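Local structure of leucine aminopeptidase (Fimbriiglobus ruber, 7D1B) at residues P48-P51 and D52-V55; F150-A153 and N154-T157; G201-Y204 and F205-S208; D285-I288 and A289-A293; S312-P315 and D316-S319. The protein is a zinc-binding enzyme of the M28 peptidase family that probably works as a glutaminyl cyclase, closing N-terminal glutamine to pyroglutamate. All coordinates share one frame; numbering follows the deposited sequence.

Following the chain from its N terminus, contact 1 caps the start of helix 51-63, contact 2 turns the loop after strand 123-130 into helix 153-167 at the zinc ligand Asp155, contact 3 leads into helix 206-218, contact 4 makes up the short helix 287-292, and contact 5 closes the loop before helix 320-336. Each lies within one continuous stretch, and they follow one another along the chain, none nested or crossed. Contacts 2 and 5 adjoin, the backbone of 312-315 meeting that of 150-153, while Val55 of contact 1 packs on Ile318 of contact 5. Contacts 3 and 4 touch through Phe205 packing and a Ser208-Asp286 hydrogen bond, across the chain's centre from contact 1.

Contact 1: residues P48-P51 and D52-V55; sequences PLDP and DRAV
Asp50 takes the N-cap position of helix 51-63 and reaches forward with its carboxylate to receive Arg53 N, with 3.0 Å between that nitrogen and Asp50 OD1. The bond is nearly straight at the hydrogen (167°), but the donor stands above the carboxylate plane. CG lies anti to the backbone N (chi1 -177°), which swings the carboxylate over the first turn and sets CG 3.5 Å from Arg53 CB.

The cap and the first-turn bonds are the tight part of the contact. Ala54 N donates to Asp50 O at 3.0 Å and Val55 N to Pro51 O at 3.1 Å, so the helical pattern is running from its first turn, and Ala54 is buried against Met323 and Glu165. The side chain of Arg53 crosses that of Asp50 at about a right angle. Asp50 OD2 lies over one face of the guanidinium, 4.4 Å from Arg53 NE, with no N-H directed at it. Arg53 NE instead makes a salt bridge with Glu165 of helix 153-167, which also accepts from Asp50 N.

The outer side is looser and wet. Asp52 projects into solvent, and a water joins the two acids, donating to Asp50 OD1 at 2.8 Å and to Asp52 OD2 at 2.6 Å. The water thus lies between two like charges whose oxygens do not touch.

Chemically, the aspartate satisfies a backbone N-H that the first turn of a helix cannot satisfy itself, and its negative charge probably interacts favourably with both the helix dipole and the nearby arginine, offsetting the closeness of Asp52.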
loop_
_atom_site.group_PDB
_atom_site.type_symbol
_atom_site.label_atom_id
_atom_site.label_comp_id
_atom_site.label_asym_id
_atom_site.label_seq_id
_atom_site.Cartn_x
_atom_site.Cartn_y
_atom_site.Cartn_z
ATOM N N PRO A 48 -15.994 2.280 -12.872
ATOM C CA PRO A 48 -15.379 3.010 -14.005
ATOM C C PRO A 48 -14.121 3.759 -13.575
ATOM O O PRO A 48 -14.015 4.980 -13.693
ATOM C CB PRO A 48 -16.517 3.937 -14.445
ATOM C CG PRO A 48 -17.240 4.232 -13.149
ATOM C CD PRO A 48 -17.262 2.901 -12.434
ATOM N N LEU A 49 -13.146 3.007 -13.071
ATOM C CA LEU A 49 -11.887 3.598 -12.656
ATOM C C LEU A 49 -11.203 4.222 -13.860
ATOM O O LEU A 49 -11.225 3.672 -14.964
ATOM C CB LEU A 49 -11.001 2.514 -12.030
ATOM C CG LEU A 49 -11.615 1.648 -10.916
ATOM C CD1 LEU A 49 -10.509 0.801 -10.285
ATOM C CD2 LEU A 49 -12.366 2.402 -9.855
ATOM N N ASP A 50 -10.604 5.389 -13.653
ATOM C CA ASP A 50 -10.056 6.161 -14.753
ATOM C C ASP A 50 -8.546 5.955 -14.797
ATOM O O ASP A 50 -7.833 6.432 -13.899
ATOM C CB ASP A 50 -10.416 7.627 -14.533
ATOM C CG ASP A 50 -9.967 8.525 -15.660
ATOM O OD1 ASP A 50 -8.954 8.242 -16.313
ATOM O OD2 ASP A 50 -10.632 9.553 -15.860
ATOM N N PRO A 51 -8.018 5.244 -15.796
ATOM C CA PRO A 51 -6.571 4.940 -15.792
ATOM C C PRO A 51 -5.699 6.174 -15.943
ATOM O O PRO A 51 -4.611 6.248 -15.354
ATOM C CB PRO A 51 -6.413 3.968 -16.971
ATOM C CG PRO A 51 -7.570 4.348 -17.925
ATOM C CD PRO A 51 -8.714 4.718 -16.992
ATOM N N ASP A 52 -6.149 7.152 -16.734
ATOM C CA ASP A 52 -5.363 8.364 -16.922
ATOM C C ASP A 52 -5.337 9.193 -15.652
ATOM O O ASP A 52 -4.300 9.757 -15.292
ATOM C CB ASP A 52 -5.922 9.158 -18.097
ATOM C CG ASP A 52 -5.832 8.390 -19.386
ATOM O OD1 ASP A 52 -4.775 7.766 -19.628
ATOM O OD2 ASP A 52 -6.823 8.370 -20.130
ATOM N N ARG A 53 -6.470 9.270 -14.950
ATOM C CA ARG A 53 -6.510 10.000 -13.691
ATOM C C ARG A 53 -5.627 9.324 -12.647
ATOM O O ARG A 53 -4.907 9.999 -11.897
ATOM C CB ARG A 53 -7.961 10.126 -13.231
ATOM C CG ARG A 53 -8.120 10.995 -12.005
ATOM C CD ARG A 53 -9.579 11.362 -11.741
ATOM N NE ARG A 53 -10.372 10.153 -11.534
ATOM C CZ ARG A 53 -11.695 10.127 -11.454
ATOM N NH1 ARG A 53 -12.382 11.254 -11.566
ATOM N NH2 ARG A 53 -12.326 8.976 -11.267
ATOM N N ALA A 54 -5.649 7.989 -12.601
ATOM C CA ALA A 54 -4.800 7.275 -11.655
ATOM C C ALA A 54 -3.324 7.591 -11.887
ATOM O O ALA A 54 -2.567 7.846 -10.928
ATOM C CB ALA A 54 -5.086 5.774 -11.766
ATOM N N VAL A 55 -2.886 7.587 -13.157
ATOM C CA VAL A 55 -1.490 7.923 -13.435
ATOM C C VAL A 55 -1.204 9.379 -13.086
ATOM O O VAL A 55 -0.118 9.707 -12.578
ATOM C CB VAL A 55 -1.127 7.593 -14.892
ATOM C CG1 VAL A 55 0.250 8.128 -15.235
ATOM C CG2 VAL A 55 -1.194 6.098 -15.111
HETATM O O HOH W 1 -9.218 7.999 -19.130
#

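Contact 2: residues F150-A153 and N154-T157; sequences FASA and NDGT. With ZN (zinc ion), chain B.
Ser152 and Asp155 tie the loop after strand 123-130 to the opening turn of helix 153-167, a wide turn of pi type that carries a zinc ligand. Ser152 has OG anti to its own N (chi1 -162°), and from there the hydroxyl donates to Asp155 O at 2.7 Å, in the carbonyl plane and on a lone pair. The same OG sits 3.2 Å from Asp155 CB and so flanks the root of the metal-binding side chain.

Ser152 O is gripped twice, from opposite faces of its plane: Asp155 N comes to 3.1 Å on one and Thr157 OG1 to 2.7 Å on the other. Thr157 reaches it because its hydroxyl is anti to the carbonyl carbon (chi1 -47°). The backbone sets Thr157 CB 3.3 Å from Ala153 O. Arg67 meets Thr157 OG1 as well and bonds to Ala151 O. With a valine here the hydroxyl is gone, and Ser152 O would probably be left with a donor on one face alone, while Arg67 would lose a partner.

Asn154, buried, has its amide bonded to Ala236 and His237. His130 holds Asp155 OD1, and Glu188 and His309 complete the protein ligands of the metal. Asp155 OD2 meets the zinc ion at 2.0 Å, with a water at 2.1 Å from the metal.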
loop_
_atom_site.group_PDB
_atom_site.type_symbol
_atom_site.label_atom_id
_atom_site.label_comp_id
_atom_site.label_asym_id
_atom_site.label_seq_id
_atom_site.Cartn_x
_atom_site.Cartn_y
_atom_site.Cartn_z
ATOM N N PHE A 150 14.967 10.607 -5.282
ATOM C CA PHE A 150 14.394 9.321 -5.667
ATOM C C PHE A 150 12.867 9.442 -5.643
ATOM O O PHE A 150 12.268 9.629 -4.573
ATOM C CB PHE A 150 14.904 8.230 -4.723
ATOM C CG PHE A 150 14.229 6.897 -4.905
ATOM C CD1 PHE A 150 14.174 6.270 -6.150
ATOM C CD2 PHE A 150 13.643 6.266 -3.825
ATOM C CE1 PHE A 150 13.534 5.029 -6.306
ATOM C CE2 PHE A 150 13.016 5.021 -3.969
ATOM C CZ PHE A 150 12.949 4.411 -5.222
ATOM N N ALA A 151 12.235 9.328 -6.823
ATOM C CA ALA A 151 10.802 9.576 -6.951
ATOM C C ALA A 151 9.952 8.412 -6.472
ATOM O O ALA A 151 8.791 8.621 -6.102
ATOM C CB ALA A 151 10.454 9.850 -8.415
ATOM N N SER A 152 10.470 7.190 -6.517
ATOM C CA SER A 152 9.762 6.053 -5.921
ATOM C C SER A 152 8.346 5.874 -6.497
ATOM O O SER A 152 7.412 5.583 -5.764
ATOM C CB SER A 152 9.714 6.218 -4.395
ATOM O OG SER A 152 9.421 5.013 -3.736
ATOM N N ALA A 153 8.177 6.035 -7.817
ATOM C CA ALA A 153 6.821 6.098 -8.374
ATOM C C ALA A 153 6.020 4.822 -8.126
ATOM O O ALA A 153 4.828 4.891 -7.810
ATOM C CB ALA A 153 6.870 6.373 -9.868
ATOM N N ASN A 154 6.634 3.656 -8.305
ATOM C CA ASN A 154 5.943 2.379 -8.160
ATOM C C ASN A 154 6.075 1.804 -6.754
ATOM O O ASN A 154 5.737 0.643 -6.536
ATOM C CB ASN A 154 6.499 1.386 -9.183
ATOM C CG ASN A 154 5.606 0.166 -9.389
ATOM O OD1 ASN A 154 4.369 0.245 -9.314
ATOM N ND2 ASN A 154 6.231 -0.972 -9.674
ATOM N N ASP A 155 6.570 2.582 -5.803
ATOM C CA ASP A 155 7.010 2.054 -4.519
ATOM C C ASP A 155 6.404 2.962 -3.457
ATOM O O ASP A 155 6.940 4.031 -3.140
ATOM C CB ASP A 155 8.530 2.036 -4.553
ATOM C CG ASP A 155 9.160 1.414 -3.328
ATOM O OD1 ASP A 155 8.473 1.166 -2.314
ATOM O OD2 ASP A 155 10.412 1.188 -3.369
ATOM N N GLY A 156 5.245 2.560 -2.943
ATOM C CA GLY A 156 4.432 3.396 -2.073
ATOM C C GLY A 156 3.569 4.374 -2.842
ATOM O O GLY A 156 2.343 4.368 -2.705
ATOM N N THR A 157 4.196 5.190 -3.693
ATOM C CA THR A 157 3.488 6.281 -4.352
ATOM C C THR A 157 2.292 5.745 -5.122
ATOM O O THR A 157 1.192 6.300 -5.044
ATOM C CB THR A 157 4.431 7.029 -5.296
ATOM O OG1 THR A 157 5.659 7.307 -4.616
ATOM C CG2 THR A 157 3.795 8.326 -5.732
HETATM ZN ZN ZN B . 11.232 0.533 -1.711
HETATM O O HOH W 2 10.612 -1.481 -1.670
#

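Contact 3: residues G201-Y204 and F205-S208; sequences GDKY and FFGS
Tyr204 and Phe205 meet where the loop after strand 178-184 enters helix 206-218, and their contact is a CH-pi interaction. Tyr204 CB sits 3.4 Å from the centroid of the Phe205 ring, only 9° off its normal, squarely over one face. The two rings themselves are farther apart, centroids 5.5 Å from each other and planes inclined at 45°. Phe205 has a left-handed backbone conformation (phi 77°), with CG anti to the carbonyl carbon, which folds its ring back across the preceding residue.

Phe206 points to another side, where the aliphatic chain of Lys203 runs past its ring and brings CE to 3.6 Å from Phe206 CE1. Lys203 ends in a salt bridge to Glu209. Without the Phe205 ring, as with an alanine here, Tyr204 CB would probably lose its aromatic cover and a gap would open beside Asp286, against which the ring also packs.

Tyr204 OH bonds to Arg134, and the Tyr204 side chain lies about 4 Å from that of Glu188, a zinc ligand. Phe205 takes the N-cap position, so the aromatic pair marks a helix entrance beside the metal site of this M28-family fold.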
loop_
_atom_site.group_PDB
_atom_site.type_symbol
_atom_site.label_atom_id
_atom_site.label_comp_id
_atom_site.label_asym_id
_atom_site.label_seq_id
_atom_site.Cartn_x
_atom_site.Cartn_y
_atom_site.Cartn_z
ATOM N N GLY A 201 22.191 -2.363 8.820
ATOM C CA GLY A 201 21.703 -1.064 8.412
ATOM C C GLY A 201 20.456 -0.666 9.189
ATOM O O GLY A 201 20.122 -1.206 10.260
ATOM N N ASP A 202 19.771 0.333 8.644
ATOM C CA ASP A 202 18.581 0.909 9.253
ATOM C C ASP A 202 17.357 -0.007 9.249
ATOM O O ASP A 202 17.254 -0.975 8.480
ATOM C CB ASP A 202 18.315 2.286 8.666
ATOM C CG ASP A 202 19.211 3.357 9.248
ATOM O OD1 ASP A 202 19.774 3.141 10.351
ATOM O OD2 ASP A 202 19.356 4.416 8.598
ATOM N N LYS A 203 16.406 0.338 10.122
ATOM C CA LYS A 203 15.204 -0.442 10.390
ATOM C C LYS A 203 14.056 -0.071 9.459
ATOM O O LYS A 203 13.847 1.103 9.149
ATOM C CB LYS A 203 14.784 -0.170 11.841
ATOM C CG LYS A 203 13.508 -0.871 12.256
ATOM C CD LYS A 203 13.236 -0.745 13.757
ATOM C CE LYS A 203 11.764 -1.061 14.089
ATOM N NZ LYS A 203 11.336 -2.420 13.631
ATOM N N TYR A 204 13.281 -1.082 9.078
ATOM C CA TYR A 204 12.090 -0.964 8.242
ATOM C C TYR A 204 10.822 -1.045 9.089
ATOM O O TYR A 204 10.826 -1.545 10.219
ATOM C CB TYR A 204 12.068 -2.116 7.230
ATOM C CG TYR A 204 13.082 -2.021 6.131
ATOM C CD1 TYR A 204 14.431 -2.266 6.362
ATOM C CD2 TYR A 204 12.672 -1.745 4.828
ATOM C CE1 TYR A 204 15.357 -2.201 5.318
ATOM C CE2 TYR A 204 13.576 -1.673 3.791
ATOM C CZ TYR A 204 14.913 -1.913 4.033
ATOM O OH TYR A 204 15.776 -1.840 2.962
ATOM N N PHE A 205 9.718 -0.570 8.505
ATOM C CA PHE A 205 8.365 -0.914 8.956
ATOM C C PHE A 205 7.899 -0.188 10.216
ATOM O O PHE A 205 7.043 -0.709 10.943
ATOM C CB PHE A 205 8.137 -2.437 9.103
ATOM C CG PHE A 205 8.670 -3.225 7.947
ATOM C CD1 PHE A 205 8.357 -2.861 6.635
ATOM C CD2 PHE A 205 9.516 -4.305 8.157
ATOM C CE1 PHE A 205 8.887 -3.555 5.566
ATOM C CE2 PHE A 205 10.049 -5.020 7.086
ATOM C CZ PHE A 205 9.747 -4.640 5.797
ATOM N N PHE A 206 8.366 1.039 10.463
ATOM C CA PHE A 206 7.906 1.743 11.661
ATOM C C PHE A 206 6.398 1.953 11.660
ATOM O O PHE A 206 5.739 1.775 12.692
ATOM C CB PHE A 206 8.596 3.093 11.784
ATOM C CG PHE A 206 10.036 3.021 12.203
ATOM C CD1 PHE A 206 10.382 2.603 13.487
ATOM C CD2 PHE A 206 11.042 3.435 11.338
ATOM C CE1 PHE A 206 11.725 2.582 13.894
ATOM C CE2 PHE A 206 12.370 3.423 11.746
ATOM C CZ PHE A 206 12.701 3.001 13.015
ATOM N N GLY A 207 5.835 2.361 10.520
ATOM C CA GLY A 207 4.417 2.694 10.470
ATOM C C GLY A 207 3.505 1.492 10.608
ATOM O O GLY A 207 2.526 1.529 11.359
ATOM N N SER A 208 3.803 0.399 9.886
ATOM C CA SER A 208 2.950 -0.772 10.025
ATOM C C SER A 208 3.070 -1.392 11.413
ATOM O O SER A 208 2.074 -1.864 11.968
ATOM C CB SER A 208 3.203 -1.780 8.904
ATOM O OG SER A 208 4.564 -2.191 8.842
#

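Contact 4: residues D285-I288 and A289-A293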
loop_
_atom_site.group_PDB
_atom_site.type_symbol
_atom_site.label_atom_id
_atom_site.label_comp_id
_atom_site.label_asym_id
_atom_site.label_seq_id
_atom_site.Cartn_x
_atom_site.Cartn_y
_atom_site.Cartn_z
ATOM N N ASP A 285 7.631 -7.086 4.408
ATOM C CA ASP A 285 6.966 -5.873 3.960
ATOM C C ASP A 285 6.019 -5.428 5.075
ATOM O O ASP A 285 5.990 -6.004 6.173
ATOM C CB ASP A 285 6.267 -6.129 2.621
ATOM C CG ASP A 285 6.195 -4.915 1.738
ATOM O OD1 ASP A 285 6.366 -3.780 2.222
ATOM O OD2 ASP A 285 5.932 -5.090 0.514
ATOM N N ASP A 286 5.235 -4.386 4.797
ATOM C CA ASP A 286 4.329 -3.836 5.796
ATOM C C ASP A 286 3.236 -4.805 6.226
ATOM O O ASP A 286 2.581 -4.543 7.241
ATOM C CB ASP A 286 3.711 -2.534 5.275
ATOM C CG ASP A 286 4.632 -1.331 5.412
ATOM O OD1 ASP A 286 5.265 -1.158 6.486
ATOM O OD2 ASP A 286 4.668 -0.519 4.466
ATOM N N HIS A 287 3.000 -5.898 5.485
ATOM C CA HIS A 287 1.960 -6.848 5.872
ATOM C C HIS A 287 2.400 -7.779 6.995
ATOM O O HIS A 287 1.554 -8.435 7.604
ATOM C CB HIS A 287 1.494 -7.657 4.668
ATOM C CG HIS A 287 2.553 -8.535 4.089
ATOM N ND1 HIS A 287 3.854 -8.112 3.876
ATOM C CD2 HIS A 287 2.489 -9.822 3.673
ATOM C CE1 HIS A 287 4.540 -9.113 3.346
ATOM N NE2 HIS A 287 3.732 -10.156 3.200
ATOM N N ILE A 288 3.701 -7.846 7.295
ATOM C CA ILE A 288 4.172 -8.744 8.351
ATOM C C ILE A 288 3.586 -8.340 9.697
ATOM O O ILE A 288 3.058 -9.171 10.435
ATOM C CB ILE A 288 5.709 -8.748 8.400
ATOM C CG1 ILE A 288 6.295 -9.207 7.059
ATOM C CG2 ILE A 288 6.218 -9.578 9.588
ATOM C CD1 ILE A 288 6.010 -10.638 6.727
ATOM N N ALA A 289 3.646 -7.046 10.023
ATOM C CA ALA A 289 3.147 -6.620 11.326
ATOM C C ALA A 289 1.655 -6.879 11.440
ATOM O O ALA A 289 1.154 -7.218 12.520
ATOM C CB ALA A 289 3.435 -5.139 11.542
ATOM N N LEU A 290 0.920 -6.731 10.328
ATOM C CA LEU A 290 -0.523 -6.980 10.342
ATOM C C LEU A 290 -0.820 -8.450 10.606
ATOM O O LEU A 290 -1.627 -8.778 11.486
ATOM C CB LEU A 290 -1.156 -6.512 9.020
ATOM C CG LEU A 290 -0.930 -5.048 8.652
ATOM C CD1 LEU A 290 -1.598 -4.750 7.319
ATOM C CD2 LEU A 290 -1.474 -4.130 9.717
ATOM N N ASN A 291 -0.134 -9.352 9.891
ATOM C CA ASN A 291 -0.313 -10.779 10.153
ATOM C C ASN A 291 0.027 -11.121 11.598
ATOM O O ASN A 291 -0.684 -11.909 12.242
ATOM C CB ASN A 291 0.549 -11.610 9.201
ATOM C CG ASN A 291 -0.089 -11.767 7.829
ATOM O OD1 ASN A 291 -1.174 -12.352 7.693
ATOM N ND2 ASN A 291 0.577 -11.258 6.795
ATOM N N GLU A 292 1.101 -10.526 12.136
ATOM C CA GLU A 292 1.503 -10.834 13.504
ATOM C C GLU A 292 0.469 -10.355 14.509
ATOM O O GLU A 292 0.384 -10.907 15.613
ATOM C CB GLU A 292 2.895 -10.271 13.770
ATOM C CG GLU A 292 3.958 -11.077 13.000
ATOM C CD GLU A 292 5.379 -10.595 13.181
ATOM O OE1 GLU A 292 5.576 -9.514 13.767
ATOM O OE2 GLU A 292 6.302 -11.301 12.720
ATOM N N ALA A 293 -0.322 -9.341 14.158
ATOM C CA ALA A 293 -1.423 -8.874 14.987
ATOM C C ALA A 293 -2.706 -9.654 14.749
ATOM O O ALA A 293 -3.751 -9.276 15.281
ATOM C CB ALA A 293 -1.660 -7.380 14.776
HETATM O O HOH W 3 5.478 -4.996 8.879
#
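His287 and Asn291 lie one turn apart in the short helix 287-292, where His287 O takes both the backbone N and, weakly, the side-chain ND2 of Asn291. The bond from Asn291 N to His287 O is 3.0 Å long and almost straight at the hydrogen (172°); the weak one from Asn291 ND2 measures 3.1 Å. That amide has a further acceptor in Ala297 O, so the side chain joins the helix to the edge strand 297-300. One residue on, Glu292 N donates to Ile288 O at 2.9 Å, nearly in line with the carbonyl.

The first turn is satisfied by other means. Asp286 N is held by Asp285 OD1, and Asp286 OD1 is bonded by Ser208 OG. Asp285 O accepts both Ile288 N and a water, which gives it a hydrogen at 2.9 Å and takes one from Ala289 N at 3.0 Å.

His287 carries its CG between the backbone N and the carbonyl carbon (chi1 65°), which directs the ring so that NE2 meets Glu245. The imidazole and the Asn291 amide are steeply inclined, with planes 73° apart, and Ile288 CD1 lies above one imidazole face toward its rim. Leu290 turns inward against strand 225-232 and helix 206-218, whereas Glu292 is exposed. There the side chain leans back toward Ile288, and Glu292 OE2 lies 3.6 Å from the methyl carbon Ile288 CG2.

Contact 5: residues S312-P315 and D316-S319; sequences SDTP and DKIS
Lys317 N donates to Thr314 O at 2.9 Å and Ile318 N to Pro315 O at 3.0 Å, two successive three-residue steps that wind the chain into a brief 3-10 turn.

The side chain of Lys317 folds back over this turn. Bends at chi2 (-56°) and chi4 (-58°) bring NZ back to Ser312 and Thr314, where it donates to Ser312 O at 2.8 Å, in the carbonyl plane and on a lone pair. The methylenes follow the same carbonyl, so one backbone oxygen is covered by both the charged end and the chain leading to it. NZ also makes a weak bond to Thr314 OG1 at 3.1 Å.

Asp316 adds a salt bridge from its OD2 to NZ, and its OD1 accepts from Thr314 OG1. This acid is modelled in two conformations, so its share in the network is doubtful as a constant feature; it lies on the exposed side, and the bond from NZ to Ser312 O does not involve that side chain and probably persists.

The inner side faces helix 51-63: Ile318 packs on Val55 and Val58, and Pro315 on Cys62 and Ala153. A water closes the far edge, donating to Pro315 O at 3.0 Å and Ile318 O at 2.8 Å.

Ser319 then caps the next helix, its OG bonded to Gln322 N. An inverse gamma turn centred on Asp313 thus leads into a 3-10 turn whose lysine folds back on the preceding carbonyl, in the loop that connects the zinc-ligand region around His309 to the final helix, 320-336, of the M28-family domain.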
loop_
_atom_site.group_PDB
_atom_site.type_symbol
_atom_site.label_atom_id
_atom_site.label_comp_id
_atom_site.label_asym_id
_atom_site.label_seq_id
_atom_site.Cartn_x
_atom_site.Cartn_y
_atom_site.Cartn_z
ATOM N N SER A 312 15.274 5.491 -12.070
ATOM C CA SER A 312 14.304 5.301 -13.135
ATOM C C SER A 312 12.933 4.824 -12.639
ATOM O O SER A 312 12.060 4.567 -13.469
ATOM C CB SER A 312 14.891 4.341 -14.173
ATOM O OG SER A 312 15.370 3.165 -13.530
ATOM N N ASP A 313 12.705 4.728 -11.330
ATOM C CA ASP A 313 11.375 4.414 -10.801
ATOM C C ASP A 313 10.546 5.699 -10.798
ATOM O O ASP A 313 10.384 6.371 -9.776
ATOM C CB ASP A 313 11.495 3.807 -9.403
ATOM C CG ASP A 313 10.152 3.414 -8.807
ATOM O OD1 ASP A 313 9.150 3.345 -9.559
ATOM O OD2 ASP A 313 10.099 3.179 -7.572
ATOM N N THR A 314 10.028 6.044 -11.973
ATOM C CA THR A 314 9.397 7.331 -12.237
ATOM C C THR A 314 8.000 7.113 -12.800
ATOM O O THR A 314 7.637 5.990 -13.168
ATOM C CB THR A 314 10.269 8.126 -13.224
ATOM O OG1 THR A 314 10.552 7.309 -14.366
ATOM C CG2 THR A 314 11.571 8.547 -12.563
ATOM N N PRO A 315 7.176 8.175 -12.875
ATOM C CA PRO A 315 5.769 7.978 -13.279
ATOM C C PRO A 315 5.583 7.336 -14.643
ATOM O O PRO A 315 4.556 6.677 -14.861
ATOM C CB PRO A 315 5.185 9.395 -13.213
ATOM C CG PRO A 315 5.973 10.022 -12.107
ATOM C CD PRO A 315 7.387 9.531 -12.333
ATOM N N ASP A 316 6.525 7.504 -15.580
ATOM C CA ASP A 316 6.369 6.874 -16.889
ATOM C C ASP A 316 6.457 5.353 -16.835
ATOM O O ASP A 316 6.147 4.696 -17.837
ATOM C CB ASP A 316 7.451 7.380 -17.827
ATOM C CG ASP A 316 8.821 7.183 -17.251
ATOM O OD1 ASP A 316 9.218 7.995 -16.390
ATOM O OD2 ASP A 316 9.469 6.184 -17.606
ATOM N N LYS A 317 6.833 4.777 -15.695
ATOM C CA LYS A 317 6.831 3.325 -15.550
ATOM C C LYS A 317 5.477 2.778 -15.124
ATOM O O LYS A 317 5.302 1.558 -15.079
ATOM C CB LYS A 317 7.885 2.883 -14.528
ATOM C CG LYS A 317 9.289 3.411 -14.799
ATOM C CD LYS A 317 9.797 3.051 -16.207
ATOM C CE LYS A 317 11.252 3.470 -16.419
ATOM N NZ LYS A 317 11.442 4.927 -16.204
ATOM N N ILE A 318 4.534 3.637 -14.794
ATOM C CA ILE A 318 3.243 3.197 -14.276
ATOM C C ILE A 318 2.285 2.951 -15.433
ATOM O O ILE A 318 2.184 3.770 -16.350
ATOM C CB ILE A 318 2.661 4.252 -13.326
ATOM C CG1 ILE A 318 3.651 4.578 -12.203
ATOM C CG2 ILE A 318 1.305 3.790 -12.792
ATOM C CD1 ILE A 318 4.102 3.364 -11.391
ATOM N N SER A 319 1.573 1.832 -15.393
ATOM C CA SER A 319 0.516 1.539 -16.351
ATOM C C SER A 319 -0.844 1.862 -15.726
ATOM O O SER A 319 -1.228 1.264 -14.713
ATOM C CB SER A 319 0.577 0.064 -16.734
ATOM O OG SER A 319 -0.657 -0.332 -17.302
HETATM O O HOH W 4 2.806 6.318 -17.225
#